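Local coordinates for protein endoglucanase family 5 (Clostridium acetobutylicum ATCC 824, PDB 6PZ7) that probably hydrolyses internal beta-1,4 linkages of cellulose and related plant polysaccharides as a broad-specificity GH5_4 endoglucanase, at residues I48-V56 / W324-V334; G271-R281 / V309-L317. All coordinates share one frame; numbering follows the deposited sequence. Where two conformers were deposited one is given.

Contact 1 of 2, residues I48-V56 / W324-V334; sequences IKEAGFNTV and WVFPKLVRTIV
Val334 sets its CG1 methyl over one face of the Phe53 ring. The methyl stands 3.6 Å from the ring centroid and 11° off the ring normal, a CH-pi contact. CG1 of Val334 lies opposite the carbonyl carbon (chi1 -62°), and this turns it onto the phenyl ring. Ile333 adds its CG2 branch, which meets CE2 of Phe53 at 3.6 Å. On another part of the same ring, CE1 lies 3.9 Å from CH2 of Trp324; the two aromatic side chains run past each other in opposite directions. The six-membered part of the indole also receives CD1 of Ile48 and CB of Ala51, the latter 3.6 Å from CZ2. Val330 CG1 lies over a face of the indole, toward its rim.

These groups join the end of helix 42-51 and the loop after it to the C-terminal helix 327-334 and the short strand before it, on the outside of the (beta/alpha)8 barrel. Helix 42-51 ends in a Schellman motif at Gly52, with positive phi, and the chain then turns into barrel strand 55-58. Phe53 also meets the ring of Trp20, on barrel strand 19-22.

Toward solvent, where Arg331 is exposed, the contact is bridged by water. Val334 CG2 packs 3.3 Å from Ala51 O. A water donates to Ala51 O and accepts from Arg331 NH1, 3.0 Å from each and in the guanidinium plane, at its edge.

Contact 2 of 2, residues G271-R281 / V309-L317; sequences GSINKNNESSR and VGDDNYGIL
Ile273 lays its CG2 methyl on one face of the Tyr314 ring, 3.5 Å from the centroid and 16° off the normal. CG1 of Ile273 sits between the backbone N and the carbonyl carbon (chi1 63°). This leaves CG2 for the ring and packs CD1 against Gly310 O. Beside this contact two backbone bonds join the loops. Asn274 N donates to Asn313 O at 3.0 Å, and Gly310 N donates to Asn274 O at 2.8 Å. Farther out, Val309 CG2 packs against the amide of Asn276, the two side chains crossing at about a right angle.

The next shell fixes these groups. Asn313 ND2 and its backbone N both reach Gly310 O from the same face, within a type II turn from Gly310 to Asn313. Asn274 OD1 accepts from Asn276 N in an Asx turn, while its ND2 bonds to Ser307 O. Arg281 grips Ser272 side-on: NE reaches OG at 3.0 Å, in the guanidinium plane, and NH2 reaches the carbonyl O at 2.8 Å, tilted from that plane. One face of the guanidinium lies over the backbone at Asn274 N. Its NH2 also donates to a water that bridges Asn313 O and Gly315 O.

Trp301 NE1, from strand 298-303, bonds to Tyr314 O. The contact pairs the beta-alpha loops after strands 265-270 and 298-303, the seventh and eighth, at the C-terminal end of the TIM barrel.

Overall arrangement
After the first barrel strand the chain reaches segment 48-56, at the end of helix 42-51 and the start of the second barrel strand. It then runs through strands two to seven. Segment 271-281 follows the seventh strand, and segment 309-317 follows the eighth. Contact 2 closes a short loop that holds the rest of helix 278-294 and strand 298-303; contact 1 closes the long one, bringing helix 327-334 against the end of helix 42-51. The loop of contact 2 therefore lies wholly within that of contact 1. The two contacts adjoin: Val325 N probably bonds to Ile316 O, and Leu329 N to Glu278 OE2. Their centres are about 14 Å apart.

Contact 1 of 2, residues I48-V56 / W324-V334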
loop_
_atom_site.group_PDB
_atom_site.type_symbol
_atom_site.label_atom_id
_atom_site.label_comp_id
_atom_site.label_asym_id
_atom_site.label_seq_id
_atom_site.Cartn_x
_atom_site.Cartn_y
_atom_site.Cartn_z
ATOM N N ILE A 48 -6.328 -8.804 13.876
ATOM C CA ILE A 48 -6.785 -7.921 12.803
ATOM C C ILE A 48 -8.158 -8.330 12.303
ATOM O O ILE A 48 -9.069 -7.495 12.168
ATOM C CB ILE A 48 -5.758 -7.912 11.647
ATOM C CG1 ILE A 48 -4.339 -7.583 12.135
ATOM C CG2 ILE A 48 -6.230 -7.041 10.493
ATOM C CD1 ILE A 48 -4.233 -6.321 12.894
ATOM N N LYS A 49 -8.337 -9.624 12.032
ATOM C CA LYS A 49 -9.623 -10.127 11.567
ATOM C C LYS A 49 -10.711 -9.898 12.599
ATOM O O LYS A 49 -11.821 -9.453 12.261
ATOM C CB LYS A 49 -9.485 -11.616 11.269
ATOM C CG LYS A 49 -10.773 -12.354 10.922
ATOM C CD LYS A 49 -11.354 -11.845 9.635
ATOM C CE LYS A 49 -12.524 -12.745 9.170
ATOM N NZ LYS A 49 -12.779 -12.536 7.715
ATOM N N GLU A 50 -10.413 -10.193 13.863
ATOM C CA GLU A 50 -11.395 -10.074 14.936
ATOM C C GLU A 50 -11.838 -8.630 15.142
ATOM O O GLU A 50 -12.970 -8.394 15.590
ATOM C CB GLU A 50 -10.798 -10.629 16.233
ATOM C CG GLU A 50 -10.673 -12.170 16.225
ATOM C CD GLU A 50 -9.710 -12.754 17.283
ATOM O OE1 GLU A 50 -9.131 -12.033 18.132
ATOM O OE2 GLU A 50 -9.508 -14.004 17.240
ATOM N N ALA A 51 -10.997 -7.653 14.825
ATOM C CA ALA A 51 -11.379 -6.249 14.971
ATOM C C ALA A 51 -12.330 -5.801 13.868
ATOM O O ALA A 51 -13.030 -4.791 14.039
ATOM C CB ALA A 51 -10.139 -5.353 14.977
ATOM N N GLY A 52 -12.382 -6.490 12.742
ATOM C CA GLY A 52 -13.297 -6.153 11.660
ATOM C C GLY A 52 -12.633 -5.656 10.384
ATOM O O GLY A 52 -13.348 -5.242 9.466
ATOM N N PHE A 53 -11.317 -5.652 10.299
ATOM C CA PHE A 53 -10.672 -5.394 9.030
ATOM C C PHE A 53 -10.976 -6.534 8.077
ATOM O O PHE A 53 -11.162 -7.673 8.514
ATOM C CB PHE A 53 -9.162 -5.295 9.231
ATOM C CG PHE A 53 -8.721 -4.079 9.994
ATOM C CD1 PHE A 53 -8.494 -4.158 11.365
ATOM C CD2 PHE A 53 -8.526 -2.872 9.354
ATOM C CE1 PHE A 53 -8.049 -3.076 12.064
ATOM C CE2 PHE A 53 -8.094 -1.742 10.048
ATOM C CZ PHE A 53 -7.856 -1.853 11.412
ATOM N N ASN A 54 -11.008 -6.240 6.764
ATOM C CA ASN A 54 -11.141 -7.299 5.768
ATOM C C ASN A 54 -9.986 -7.375 4.785
ATOM O O ASN A 54 -10.047 -8.200 3.857
ATOM C CB ASN A 54 -12.480 -7.263 5.005
ATOM C CG ASN A 54 -12.856 -8.613 4.426
ATOM O OD1 ASN A 54 -12.692 -9.630 5.090
ATOM N ND2 ASN A 54 -13.380 -8.624 3.210
ATOM N N THR A 55 -8.935 -6.595 4.985
ATOM C CA THR A 55 -7.745 -6.584 4.142
ATOM C C THR A 55 -6.511 -6.390 5.007
ATOM O O THR A 55 -6.522 -5.562 5.940
ATOM C CB THR A 55 -7.807 -5.397 3.149
ATOM O OG1 THR A 55 -8.912 -5.555 2.280
ATOM C CG2 THR A 55 -6.564 -5.290 2.288
ATOM N N VAL A 56 -5.449 -7.127 4.703
ATOM C CA VAL A 56 -4.113 -6.852 5.217
ATOM C C VAL A 56 -3.202 -6.582 4.037
ATOM O O VAL A 56 -3.116 -7.399 3.114
ATOM C CB VAL A 56 -3.588 -8.015 6.083
ATOM C CG1 VAL A 56 -2.162 -7.749 6.486
ATOM C CG2 VAL A 56 -4.478 -8.181 7.298
ATOM N N TRP A 324 -4.818 -3.897 21.442
ATOM C CA TRP A 324 -5.034 -2.624 20.752
ATOM C C TRP A 324 -4.716 -1.483 21.710
ATOM O O TRP A 324 -5.316 -1.364 22.771
ATOM C CB TRP A 324 -6.477 -2.508 20.261
ATOM C CG TRP A 324 -6.809 -3.504 19.179
ATOM C CD1 TRP A 324 -7.612 -4.598 19.312
ATOM C CD2 TRP A 324 -6.344 -3.499 17.835
ATOM N NE1 TRP A 324 -7.680 -5.273 18.115
ATOM C CE2 TRP A 324 -6.909 -4.617 17.191
ATOM C CE3 TRP A 324 -5.507 -2.651 17.103
ATOM C CZ2 TRP A 324 -6.649 -4.911 15.850
ATOM C CZ3 TRP A 324 -5.271 -2.935 15.777
ATOM C CH2 TRP A 324 -5.835 -4.069 15.158
ATOM N N VAL A 325 -3.775 -0.630 21.323
ATOM C CA VAL A 325 -3.261 0.446 22.174
ATOM C C VAL A 325 -4.233 1.615 22.214
ATOM O O VAL A 325 -4.309 2.307 23.226
ATOM C CB VAL A 325 -1.869 0.896 21.660
ATOM C CG1 VAL A 325 -1.364 2.087 22.498
ATOM C CG2 VAL A 325 -0.853 -0.266 21.683
ATOM N N PHE A 326 -4.920 1.872 21.102
ATOM C CA PHE A 326 -5.781 3.039 20.910
ATOM C C PHE A 326 -7.165 2.509 20.544
ATOM O O PHE A 326 -7.524 2.450 19.362
ATOM C CB PHE A 326 -5.216 3.988 19.850
ATOM C CG PHE A 326 -3.834 4.478 20.170
ATOM C CD1 PHE A 326 -3.619 5.409 21.169
ATOM C CD2 PHE A 326 -2.763 3.955 19.507
ATOM C CE1 PHE A 326 -2.296 5.798 21.470
ATOM C CE2 PHE A 326 -1.482 4.376 19.809
ATOM C CZ PHE A 326 -1.263 5.272 20.752
ATOM N N PRO A 327 -7.940 2.048 21.521
ATOM C CA PRO A 327 -9.179 1.313 21.204
ATOM C C PRO A 327 -10.237 2.170 20.563
ATOM O O PRO A 327 -11.010 1.661 19.737
ATOM C CB PRO A 327 -9.618 0.755 22.576
ATOM C CG PRO A 327 -8.965 1.676 23.583
ATOM C CD PRO A 327 -7.647 2.043 22.966
ATOM N N LYS A 328 -10.324 3.445 20.893
ATOM C CA LYS A 328 -11.321 4.301 20.248
ATOM C C LYS A 328 -10.968 4.512 18.782
ATOM O O LYS A 328 -11.831 4.435 17.897
ATOM C CB LYS A 328 -11.363 5.621 20.982
ATOM C CG LYS A 328 -12.259 6.695 20.415
ATOM C CD LYS A 328 -12.046 7.999 21.183
ATOM C CE LYS A 328 -12.917 9.110 20.652
ATOM N NZ LYS A 328 -13.022 10.248 21.671
ATOM N N LEU A 329 -9.683 4.694 18.503
ATOM C CA LEU A 329 -9.199 4.889 17.148
ATOM C C LEU A 329 -9.438 3.652 16.305
ATOM O O LEU A 329 -9.919 3.748 15.179
ATOM C CB LEU A 329 -7.718 5.279 17.217
ATOM C CG LEU A 329 -6.961 5.390 15.925
ATOM C CD1 LEU A 329 -7.610 6.346 14.912
ATOM C CD2 LEU A 329 -5.548 5.791 16.177
ATOM N N VAL A 330 -9.093 2.467 16.816
ATOM C CA VAL A 330 -9.303 1.278 16.002
ATOM C C VAL A 330 -10.776 1.148 15.646
ATOM O O VAL A 330 -11.132 0.833 14.501
ATOM C CB VAL A 330 -8.754 0.016 16.699
ATOM C CG1 VAL A 330 -8.861 -1.199 15.729
ATOM C CG2 VAL A 330 -7.315 0.180 17.133
ATOM N N ARG A 331 -11.653 1.373 16.628
ATOM C CA ARG A 331 -13.082 1.222 16.371
ATOM C C ARG A 331 -13.564 2.200 15.297
ATOM O O ARG A 331 -14.400 1.828 14.453
ATOM C CB ARG A 331 -13.872 1.360 17.672
ATOM C CG ARG A 331 -15.340 0.969 17.567
ATOM C CD ARG A 331 -15.513 -0.520 17.323
ATOM N NE ARG A 331 -16.927 -0.840 17.232
ATOM C CZ ARG A 331 -17.409 -2.068 17.107
ATOM N NH1 ARG A 331 -16.591 -3.102 17.053
ATOM N NH2 ARG A 331 -18.716 -2.243 17.044
ATOM N N THR A 332 -13.083 3.447 15.291
ATOM C CA THR A 332 -13.456 4.388 14.227
ATOM C C THR A 332 -12.952 3.954 12.856
ATOM O O THR A 332 -13.549 4.318 11.820
ATOM C CB THR A 332 -13.023 5.838 14.500
ATOM O OG1 THR A 332 -11.600 5.995 14.572
ATOM C CG2 THR A 332 -13.608 6.306 15.828
ATOM N N ILE A 333 -11.811 3.256 12.797
ATOM C CA ILE A 333 -11.302 2.781 11.520
ATOM C C ILE A 333 -12.213 1.711 10.932
ATOM O O ILE A 333 -12.474 1.717 9.721
ATOM C CB ILE A 333 -9.846 2.319 11.639
ATOM C CG1 ILE A 333 -8.903 3.489 11.996
ATOM C CG2 ILE A 333 -9.378 1.627 10.352
ATOM C CD1 ILE A 333 -7.611 3.071 12.582
ATOM N N VAL A 334 -12.659 0.749 11.753
ATOM C CA VAL A 334 -13.366 -0.439 11.269
ATOM C C VAL A 334 -14.886 -0.298 11.260
ATOM O O VAL A 334 -15.584 -1.226 10.811
ATOM C CB VAL A 334 -12.995 -1.685 12.112
ATOM C CG1 VAL A 334 -11.517 -1.986 12.009
ATOM C CG2 VAL A 334 -13.452 -1.538 13.571
HETATM O O HOH W 1 -13.685 -3.906 16.835
#

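Contact 2 of 2, residues G271-R281 / V309-L317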
loop_
_atom_site.group_PDB
_atom_site.type_symbol
_atom_site.label_atom_id
_atom_site.label_comp_id
_atom_site.label_asym_id
_atom_site.label_seq_id
_atom_site.Cartn_x
_atom_site.Cartn_y
_atom_site.Cartn_z
ATOM N N GLY A 271 -2.938 7.367 7.814
ATOM C CA GLY A 271 -2.766 7.226 9.250
ATOM C C GLY A 271 -2.331 8.528 9.870
ATOM O O GLY A 271 -2.185 9.549 9.193
ATOM N N SER A 272 -2.120 8.470 11.184
ATOM C CA SER A 272 -1.598 9.603 11.955
ATOM C C SER A 272 -0.677 9.084 13.032
ATOM O O SER A 272 -0.841 7.954 13.512
ATOM C CB SER A 272 -2.756 10.404 12.577
ATOM O OG SER A 272 -3.513 9.581 13.486
ATOM N N ILE A 273 0.281 9.931 13.442
ATOM C CA ILE A 273 1.188 9.578 14.520
ATOM C C ILE A 273 0.568 9.901 15.879
ATOM O O ILE A 273 -0.342 10.728 16.023
ATOM C CB ILE A 273 2.569 10.255 14.346
ATOM C CG1 ILE A 273 2.479 11.784 14.407
ATOM C CG2 ILE A 273 3.187 9.754 13.038
ATOM C CD1 ILE A 273 3.842 12.489 14.453
ATOM N N ASN A 274 1.086 9.236 16.898
ATOM C CA ASN A 274 0.672 9.456 18.276
ATOM C C ASN A 274 1.233 10.762 18.834
ATOM O O ASN A 274 2.421 10.858 19.137
ATOM C CB ASN A 274 1.124 8.260 19.111
ATOM C CG ASN A 274 0.747 8.404 20.572
ATOM O OD1 ASN A 274 -0.094 9.245 20.949
ATOM N ND2 ASN A 274 1.345 7.577 21.418
ATOM N N LYS A 275 0.365 11.738 19.044
ATOM C CA LYS A 275 0.681 12.981 19.734
ATOM C C LYS A 275 -0.131 13.082 21.021
ATOM O O LYS A 275 -0.607 14.159 21.400
ATOM C CB LYS A 275 0.429 14.194 18.849
ATOM C CG LYS A 275 1.258 14.257 17.563
ATOM C CD LYS A 275 0.797 15.413 16.660
ATOM C CE LYS A 275 1.726 15.567 15.465
ATOM N NZ LYS A 275 1.120 16.432 14.402
ATOM N N ASN A 276 -0.337 11.967 21.711
ATOM C CA ASN A 276 -1.155 11.928 22.924
ATOM C C ASN A 276 -2.529 12.533 22.676
ATOM O O ASN A 276 -3.039 13.344 23.471
ATOM C CB ASN A 276 -0.474 12.653 24.100
ATOM C CG ASN A 276 0.553 11.824 24.792
ATOM O OD1 ASN A 276 0.347 10.643 25.037
ATOM N ND2 ASN A 276 1.682 12.443 25.126
ATOM N N ASN A 277 -3.141 12.137 21.568
ATOM C CA ASN A 277 -4.268 12.868 20.995
ATOM C C ASN A 277 -5.247 11.899 20.347
ATOM O O ASN A 277 -5.742 12.134 19.241
ATOM C CB ASN A 277 -3.793 13.934 19.999
ATOM C CG ASN A 277 -3.064 13.328 18.813
ATOM O OD1 ASN A 277 -2.480 12.248 18.891
ATOM N ND2 ASN A 277 -3.042 14.062 17.710
ATOM N N GLU A 278 -5.538 10.791 21.028
ATOM C CA GLU A 278 -6.360 9.736 20.422
ATOM C C GLU A 278 -7.699 10.266 19.934
ATOM O O GLU A 278 -8.182 9.834 18.876
ATOM C CB GLU A 278 -6.580 8.555 21.391
ATOM C CG GLU A 278 -7.361 7.407 20.686
ATOM C CD GLU A 278 -7.603 6.218 21.559
ATOM O OE1 GLU A 278 -7.295 6.276 22.778
ATOM O OE2 GLU A 278 -8.106 5.221 21.047
ATOM N N SER A 279 -8.327 11.187 20.672
ATOM C CA SER A 279 -9.639 11.678 20.269
ATOM C C SER A 279 -9.584 12.362 18.910
ATOM O O SER A 279 -10.453 12.154 18.058
ATOM C CB SER A 279 -10.153 12.653 21.324
ATOM O OG SER A 279 -10.220 12.022 22.578
ATOM N N SER A 280 -8.600 13.231 18.715
ATOM C CA SER A 280 -8.451 13.882 17.412
ATOM C C SER A 280 -8.144 12.874 16.319
ATOM O O SER A 280 -8.637 12.994 15.191
ATOM C CB SER A 280 -7.326 14.926 17.467
ATOM O OG SER A 280 -7.745 16.123 18.124
ATOM N N ARG A 281 -7.255 11.935 16.613
ATOM C CA ARG A 281 -6.919 10.923 15.621
ATOM C C ARG A 281 -8.137 10.104 15.230
ATOM O O ARG A 281 -8.316 9.776 14.052
ATOM C CB ARG A 281 -5.826 9.995 16.170
ATOM C CG ARG A 281 -4.485 10.681 16.443
ATOM C CD ARG A 281 -3.510 9.774 17.166
ATOM N NE ARG A 281 -3.006 8.714 16.289
ATOM C CZ ARG A 281 -2.402 7.613 16.717
ATOM N NH1 ARG A 281 -2.316 7.352 18.019
ATOM N NH2 ARG A 281 -1.900 6.752 15.835
ATOM N N VAL A 309 5.104 8.157 21.756
ATOM C CA VAL A 309 4.685 9.490 21.362
ATOM C C VAL A 309 5.682 10.110 20.390
ATOM O O VAL A 309 6.892 10.129 20.662
ATOM C CB VAL A 309 4.499 10.382 22.608
ATOM C CG1 VAL A 309 4.185 11.799 22.189
ATOM C CG2 VAL A 309 3.391 9.840 23.477
ATOM N N GLY A 310 5.185 10.639 19.286
ATOM C CA GLY A 310 5.967 11.505 18.422
ATOM C C GLY A 310 6.288 10.883 17.078
ATOM O O GLY A 310 5.576 10.023 16.562
ATOM N N ASP A 311 7.355 11.394 16.472
ATOM C CA ASP A 311 7.707 11.112 15.092
ATOM C C ASP A 311 7.607 9.631 14.761
ATOM O O ASP A 311 8.190 8.782 15.441
ATOM C CB ASP A 311 9.134 11.605 14.843
ATOM C CG ASP A 311 9.562 11.474 13.400
ATOM O OD1 ASP A 311 8.805 11.872 12.511
ATOM O OD2 ASP A 311 10.674 10.959 13.154
ATOM N N ASP A 312 6.882 9.344 13.693
ATOM C CA ASP A 312 6.841 8.028 13.053
ATOM C C ASP A 312 6.140 6.963 13.882
ATOM O O ASP A 312 6.295 5.764 13.591
ATOM C CB ASP A 312 8.259 7.562 12.638
ATOM C CG ASP A 312 8.247 6.486 11.583
ATOM O OD1 ASP A 312 7.461 6.608 10.644
ATOM O OD2 ASP A 312 9.019 5.532 11.718
ATOM N N ASN A 313 5.360 7.319 14.896
ATOM C CA ASN A 313 4.690 6.307 15.723
ATOM C C ASN A 313 3.254 6.135 15.234
ATOM O O ASN A 313 2.319 6.738 15.749
ATOM C CB ASN A 313 4.715 6.710 17.193
ATOM C CG ASN A 313 6.070 6.484 17.843
ATOM O OD1 ASN A 313 6.381 5.372 18.263
ATOM N ND2 ASN A 313 6.852 7.558 17.992
ATOM N N TYR A 314 3.085 5.287 14.205
ATOM C CA TYR A 314 1.807 4.995 13.572
ATOM C C TYR A 314 1.137 3.727 14.097
ATOM O O TYR A 314 -0.013 3.423 13.691
ATOM C CB TYR A 314 2.007 4.834 12.036
ATOM C CG TYR A 314 2.363 6.101 11.314
ATOM C CD1 TYR A 314 1.378 6.988 10.945
ATOM C CD2 TYR A 314 3.673 6.381 10.954
ATOM C CE1 TYR A 314 1.683 8.148 10.267
ATOM C CE2 TYR A 314 3.989 7.532 10.236
ATOM C CZ TYR A 314 2.976 8.405 9.926
ATOM O OH TYR A 314 3.223 9.592 9.225
ATOM N N GLY A 315 1.802 2.963 14.951
ATOM C CA GLY A 315 1.259 1.687 15.386
ATOM C C GLY A 315 0.026 1.843 16.246
ATOM O O GLY A 315 -0.023 2.686 17.138
ATOM N N ILE A 316 -0.936 0.955 16.046
ATOM C CA ILE A 316 -2.145 0.924 16.853
ATOM C C ILE A 316 -2.365 -0.423 17.533
ATOM O O ILE A 316 -3.121 -0.478 18.519
ATOM C CB ILE A 316 -3.399 1.398 16.059
ATOM C CG1 ILE A 316 -3.651 0.526 14.845
ATOM C CG2 ILE A 316 -3.206 2.871 15.645
ATOM C CD1 ILE A 316 -4.917 0.892 14.031
ATOM N N LEU A 317 -1.728 -1.494 17.049
ATOM C CA LEU A 317 -1.706 -2.802 17.698
ATOM C C LEU A 317 -0.358 -2.981 18.394
ATOM O O LEU A 317 0.693 -2.729 17.773
ATOM C CB LEU A 317 -1.882 -3.902 16.653
ATOM C CG LEU A 317 -1.813 -5.345 17.159
ATOM C CD1 LEU A 317 -2.927 -5.653 18.118
ATOM C CD2 LEU A 317 -1.833 -6.316 16.004
HETATM O O HOH W 2 0.249 5.398 17.182
#